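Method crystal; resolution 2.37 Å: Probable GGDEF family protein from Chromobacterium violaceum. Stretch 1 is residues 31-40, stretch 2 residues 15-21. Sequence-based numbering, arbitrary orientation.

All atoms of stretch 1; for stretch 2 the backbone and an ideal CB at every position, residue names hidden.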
ATOM      1  N   GLU B  31     -10.973   5.866 -22.471  1.00 64.00           N
ATOM      2  CA  GLU B  31     -12.238   6.586 -22.344  1.00 60.93           C
ATOM      3  C   GLU B  31     -12.100   7.803 -21.453  1.00 61.41           C
ATOM      4  O   GLU B  31     -11.678   7.699 -20.303  1.00 59.74           O
ATOM      5  CB  GLU B  31     -13.342   5.683 -21.793  1.00 60.24           C
ATOM      6  CG  GLU B  31     -13.590   4.415 -22.603  1.00 70.54           C
ATOM      7  CD  GLU B  31     -14.776   3.588 -22.085  1.00 85.46           C
ATOM      8  OE1 GLU B  31     -14.573   2.702 -21.211  1.00 82.95           O
ATOM      9  OE2 GLU B  31     -15.911   3.821 -22.563  1.00 86.71           O
ATOM     10  N   TRP B  32     -12.469   8.962 -21.984  1.00 64.25           N
ATOM     11  CA  TRP B  32     -12.451  10.183 -21.196  1.00 69.25           C
ATOM     12  C   TRP B  32     -13.841  10.755 -21.031  1.00 64.94           C
ATOM     13  O   TRP B  32     -14.610  10.774 -21.984  1.00 66.01           O
ATOM     14  CB  TRP B  32     -11.564  11.228 -21.860  1.00 74.45           C
ATOM     15  CG  TRP B  32     -10.129  11.050 -21.540  1.00 76.13           C
ATOM     16  CD1 TRP B  32      -9.567  10.036 -20.818  1.00 70.75           C
ATOM     17  CD2 TRP B  32      -9.058  11.911 -21.926  1.00 73.18           C
ATOM     18  NE1 TRP B  32      -8.210  10.216 -20.728  1.00 68.45           N
ATOM     19  CE2 TRP B  32      -7.871  11.362 -21.399  1.00 72.73           C
ATOM     20  CE3 TRP B  32      -8.987  13.098 -22.659  1.00 74.74           C
ATOM     21  CZ2 TRP B  32      -6.623  11.957 -21.591  1.00 76.37           C
ATOM     22  CZ3 TRP B  32      -7.745  13.688 -22.849  1.00 79.40           C
ATOM     23  CH2 TRP B  32      -6.581  13.115 -22.319  1.00 75.72           C
ATOM     24  N   SER B  33     -14.165  11.213 -19.823  1.00 61.27           N
ATOM     25  CA  SER B  33     -15.350  12.039 -19.638  1.00 65.77           C
ATOM     26  C   SER B  33     -15.007  13.417 -20.186  1.00 57.88           C
ATOM     27  O   SER B  33     -13.840  13.792 -20.215  1.00 56.65           O
ATOM     28  CB  SER B  33     -15.736  12.141 -18.162  1.00 67.72           C
ATOM     29  OG  SER B  33     -14.836  12.964 -17.442  1.00 74.55           O
ATOM     30  N   GLN B  34     -16.010  14.169 -20.622  1.00 63.92           N
ATOM     31  CA  GLN B  34     -15.750  15.510 -21.148  1.00 73.56           C
ATOM     32  C   GLN B  34     -15.008  16.348 -20.105  1.00 72.21           C
ATOM     33  O   GLN B  34     -14.333  17.317 -20.437  1.00 79.18           O
ATOM     34  CB  GLN B  34     -17.048  16.200 -21.596  1.00 76.86           C
ATOM     35  CG  GLN B  34     -16.879  17.648 -22.080  1.00 80.69           C
ATOM     36  CD  GLN B  34     -16.044  17.770 -23.352  1.00 80.69           C
ATOM     37  OE1 GLN B  34     -16.335  17.139 -24.371  1.00 75.52           O
ATOM     38  NE2 GLN B  34     -15.005  18.595 -23.296  1.00 85.18           N
ATOM     39  N   ALA B  35     -15.118  15.953 -18.844  1.00 66.00           N
ATOM     40  CA  ALA B  35     -14.441  16.666 -17.770  1.00 68.02           C
ATOM     41  C   ALA B  35     -12.918  16.556 -17.861  1.00 72.91           C
ATOM     42  O   ALA B  35     -12.207  17.484 -17.474  1.00 73.67           O
ATOM     43  CB  ALA B  35     -14.937  16.181 -16.414  1.00 55.22           C
ATOM     44  N   VAL B  36     -12.426  15.423 -18.362  1.00 66.97           N
ATOM     45  CA  VAL B  36     -10.991  15.226 -18.568  1.00 60.81           C
ATOM     46  C   VAL B  36     -10.518  16.068 -19.748  1.00 71.61           C
ATOM     47  O   VAL B  36      -9.611  16.901 -19.623  1.00 69.39           O
ATOM     48  CB  VAL B  36     -10.653  13.748 -18.859  1.00 62.14           C
ATOM     49  CG1 VAL B  36      -9.198  13.610 -19.269  1.00 57.28           C
ATOM     50  CG2 VAL B  36     -10.964  12.854 -17.643  1.00 55.60           C
ATOM     51  N   HIS B  37     -11.152  15.849 -20.897  1.00 73.01           N
ATOM     52  CA  HIS B  37     -10.904  16.657 -22.078  1.00 69.00           C
ATOM     53  C   HIS B  37     -10.790  18.124 -21.722  1.00 76.63           C
ATOM     54  O   HIS B  37     -10.047  18.873 -22.365  1.00 69.43           O
ATOM     55  CB  HIS B  37     -12.030  16.483 -23.087  1.00 66.23           C
ATOM     56  CG  HIS B  37     -11.874  15.278 -23.953  1.00 71.53           C
ATOM     57  ND1 HIS B  37     -10.945  15.210 -24.967  1.00 68.66           N
ATOM     58  CD2 HIS B  37     -12.523  14.090 -23.951  1.00 73.57           C
ATOM     59  CE1 HIS B  37     -11.031  14.031 -25.558  1.00 68.30           C
ATOM     60  NE2 HIS B  37     -11.982  13.334 -24.961  1.00 74.02           N
ATOM     61  N   ASP B  38     -11.540  18.530 -20.703  1.00 76.96           N
ATOM     62  CA  ASP B  38     -11.560  19.924 -20.295  1.00 77.35           C
ATOM     63  C   ASP B  38     -10.289  20.287 -19.546  1.00 77.92           C
ATOM     64  O   ASP B  38      -9.750  21.372 -19.730  1.00 80.57           O
ATOM     65  CB  ASP B  38     -12.804  20.235 -19.454  1.00 75.58           C
ATOM     66  CG  ASP B  38     -14.076  20.327 -20.295  1.00 81.42           C
ATOM     67  OD1 ASP B  38     -13.976  20.409 -21.540  1.00 86.42           O
ATOM     68  OD2 ASP B  38     -15.180  20.320 -19.706  1.00 83.23           O
ATOM     69  N   ILE B  39      -9.791  19.390 -18.706  1.00 73.77           N
ATOM     70  CA  ILE B  39      -8.573  19.728 -17.987  1.00 74.91           C
ATOM     71  C   ILE B  39      -7.356  19.615 -18.910  1.00 69.68           C
ATOM     72  O   ILE B  39      -6.337  20.284 -18.703  1.00 68.70           O
ATOM     73  CB  ILE B  39      -8.408  18.932 -16.673  1.00 79.16           C
ATOM     74  CG1 ILE B  39      -7.168  18.053 -16.716  1.00 79.53           C
ATOM     75  CG2 ILE B  39      -9.642  18.084 -16.375  1.00 83.83           C
ATOM     76  CD1 ILE B  39      -7.051  17.211 -15.476  1.00 82.36           C
ATOM     77  N   PHE B  40      -7.493  18.811 -19.959  1.00 58.83           N
ATOM     78  CA  PHE B  40      -6.418  18.659 -20.936  1.00 58.72           C
ATOM     79  C   PHE B  40      -6.402  19.704 -22.047  1.00 64.98           C
ATOM     80  O   PHE B  40      -5.406  19.834 -22.761  1.00 63.87           O
ATOM     81  CB  PHE B  40      -6.425  17.258 -21.548  1.00 40.73           C
ATOM     82  CG  PHE B  40      -5.652  16.267 -20.746  1.00 50.61           C
ATOM     83  CD1 PHE B  40      -4.356  15.933 -21.104  1.00 42.40           C
ATOM     84  CD2 PHE B  40      -6.212  15.689 -19.605  1.00 43.88           C
ATOM     85  CE1 PHE B  40      -3.630  15.020 -20.357  1.00 45.32           C
ATOM     86  CE2 PHE B  40      -5.490  14.797 -18.852  1.00 46.03           C
ATOM     87  CZ  PHE B  40      -4.192  14.454 -19.233  1.00 46.93           C
ATOM     88  N   UNK B  15     -14.840  26.152 -14.418  1.00146.38           N
ATOM     89  CA  UNK B  15     -14.284  24.865 -14.016  1.00144.19           C
ATOM     90  C   UNK B  15     -15.263  23.724 -14.302  1.00146.48           C
ATOM     91  O   UNK B  15     -16.464  23.855 -14.060  1.00149.96           O
ATOM     92  CB  UNK B  15     -13.921  24.888 -12.530  1.00144.19           C
ATOM     93  N   UNK B  16     -14.745  22.610 -14.817  1.00144.53           N
ATOM     94  CA  UNK B  16     -15.570  21.444 -15.137  1.00142.86           C
ATOM     95  C   UNK B  16     -15.453  20.354 -14.076  1.00143.63           C
ATOM     96  O   UNK B  16     -16.168  19.352 -14.123  1.00145.14           O
ATOM     97  CB  UNK B  16     -15.176  20.880 -16.503  1.00142.86           C
ATOM     98  N   UNK B  17     -14.540  20.551 -13.129  1.00141.35           N
ATOM     99  CA  UNK B  17     -14.394  19.656 -11.993  1.00134.00           C
ATOM    100  C   UNK B  17     -13.583  18.399 -12.258  1.00127.33           C
ATOM    101  O   UNK B  17     -12.801  18.331 -13.208  1.00122.79           O
ATOM    102  CB  UNK B  17     -15.783  19.249 -11.498  1.00134.00           C
ATOM    103  N   UNK B  18     -13.780  17.403 -11.397  1.00124.74           N
ATOM    104  CA  UNK B  18     -13.084  16.117 -11.468  1.00111.17           C
ATOM    105  C   UNK B  18     -13.289  15.432 -12.822  1.00 96.11           C
ATOM    106  O   UNK B  18     -14.379  15.485 -13.400  1.00 98.26           O
ATOM    107  CB  UNK B  18     -13.565  15.198 -10.343  1.00111.17           C
ATOM    108  N   UNK B  19     -12.242  14.788 -13.327  1.00 75.04           N
ATOM    109  CA  UNK B  19     -12.373  13.995 -14.534  1.00 68.63           C
ATOM    110  C   UNK B  19     -12.220  12.522 -14.214  1.00 66.92           C
ATOM    111  O   UNK B  19     -11.464  12.151 -13.307  1.00 68.15           O
ATOM    112  CB  UNK B  19     -11.342  14.426 -15.580  1.00 68.63           C
ATOM    113  N   UNK B  20     -12.939  11.671 -14.938  1.00 59.19           N
ATOM    114  CA  UNK B  20     -12.750  10.233 -14.760  1.00 65.41           C
ATOM    115  C   UNK B  20     -12.467   9.554 -16.088  1.00 56.97           C
ATOM    116  O   UNK B  20     -12.934  10.001 -17.142  1.00 50.47           O
ATOM    117  CB  UNK B  20     -13.981   9.607 -14.102  1.00 65.41           C
ATOM    118  N   UNK B  21     -11.704   8.468 -16.017  1.00 55.81           N
ATOM    119  CA  UNK B  21     -11.132   7.852 -17.207  1.00 60.05           C
ATOM    120  C   UNK B  21     -10.956   6.345 -17.054  1.00 49.35           C
ATOM    121  O   UNK B  21     -10.697   5.847 -15.960  1.00 53.78           O
ATOM    122  CB  UNK B  21      -9.784   8.499 -17.531  1.00 60.05           C
TER

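Position 15 gives little to reason from: its CA-to-CB bond points away from stretch 1, and no atom of stretch 1 lies within 5.5 Å of the ideal CB. Almost any side chain would fit, polar ones most readily. The deposited residue is Asp15, poorly ordered; its OD2 accepts a weak hydrogen bond from the backbone N of position 17 (3.4 Å), so its link is local.

Position 16 points toward the helix that starts at Gln34. Its ideal CB is 3.3 Å from Asp38 OD2, a tight approach, and 4.5 Å from Ala35 CA. A small side chain suits so close a contact; a polar or basic one could answer the carboxylate if it could turn aside from it. Ala16 is found, its CB 3.3 Å from Asp38 OD2. This is a contact without a hydrogen bond, and the carboxylate's other oxygen, Asp38 OD1, accepts from Gln34 NE2 at 2.7 Å.

At position 17 the evidence is in the backbone. Phi is 82° and psi -160°, and the positive phi by itself favours glycine, although the CB would point away from stretch 1 and meet nothing there within 5.5 Å. The residue is Gly17, whose backbone O lies 4.5 Å from Ile39 CG2.

Position 18, with phi/psi of -57/142°, also directs its CB away into space free of stretch 1, so many side chains are compatible. Ile18 occupies it, with chi1 m and chi2 p. The contact here is made by the backbone: Ile18 O comes within 3.1 Å of Ala35 CB.

Position 19 is the most restrictive. The CA of position 19 is 4.4 Å from Val36 CA, and an ideal CB, directed toward the helix, would fall 2.6 Å from Val36 CG2, a clash, and 3.5 Å from Ala35 C. Phi/psi of -111/146° is ordinary for a strand, so the case for glycine rests on space rather than on torsions. Gly19 is indeed present, its CA packing 3.6 Å from Val36 CG2 and 3.9 Å from Ala35 CB.

Position 20 points away, its ideal CB 4.8 Å from Ser33 OG, so polar, branched or longer side chains could all be accommodated. The backbone does the pairing: Ser33 N donates to the O of position 20 at 3.2 Å (159°), while the N of position 20 donates weakly to Ser33 OG at 3.4 Å. Ser20 is deposited, chi1 p; its OG stays 4.2 Å from Ser33 OG, with no hydrogen bond between them.

Position 21 pairs with Trp32 in an antiparallel, non-hydrogen-bonded bridge (CA-CA 4.8 Å), with both side chains on the same sheet face. Its ideal CB is 3.6 Å from Trp32 CD1 and 4.5 Å from Val36 CG2, an apolar setting that suits aromatic or aliphatic residues. Trp21 fills it: its CB packs obliquely, 3.7 Å from Trp32 CD1, while the indole leads away, and its CA makes a CA-H...O contact with Glu31 O (3.1 Å).

Stretch 2, residues 15-21: DAGIGSW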
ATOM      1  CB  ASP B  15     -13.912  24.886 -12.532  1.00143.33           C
ATOM      2  CG  ASP B  15     -13.169  23.637 -12.100  1.00143.69           C
ATOM      3  OD1 ASP B  15     -13.428  23.138 -10.981  1.00145.34           O
ATOM      4  OD2 ASP B  15     -12.330  23.150 -12.888  1.00139.19           O
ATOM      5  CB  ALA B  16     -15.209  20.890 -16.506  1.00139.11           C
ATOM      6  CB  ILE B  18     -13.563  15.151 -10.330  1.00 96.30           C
ATOM      7  CG1 ILE B  18     -13.429  15.806  -8.948  1.00102.59           C
ATOM      8  CG2 ILE B  18     -12.810  13.815 -10.372  1.00 83.35           C
ATOM      9  CD1 ILE B  18     -14.475  16.878  -8.637  1.00106.74           C
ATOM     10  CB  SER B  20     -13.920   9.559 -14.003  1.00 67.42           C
ATOM     11  OG  SER B  20     -15.189   9.860 -14.574  1.00 67.77           O
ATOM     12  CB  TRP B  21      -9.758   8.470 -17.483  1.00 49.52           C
ATOM     13  CG  TRP B  21      -8.827   8.258 -16.324  1.00 45.93           C
ATOM     14  CD1 TRP B  21      -8.635   9.092 -15.260  1.00 40.68           C
ATOM     15  CD2 TRP B  21      -7.995   7.112 -16.091  1.00 53.82           C
ATOM     16  NE1 TRP B  21      -7.718   8.545 -14.386  1.00 47.77           N
ATOM     17  CE2 TRP B  21      -7.313   7.330 -14.873  1.00 48.04           C
ATOM     18  CE3 TRP B  21      -7.751   5.931 -16.802  1.00 57.33           C
ATOM     19  CZ2 TRP B  21      -6.405   6.414 -14.355  1.00 50.39           C
ATOM     20  CZ3 TRP B  21      -6.850   5.021 -16.286  1.00 54.12           C
ATOM     21  CH2 TRP B  21      -6.190   5.266 -15.072  1.00 55.12           C
TER
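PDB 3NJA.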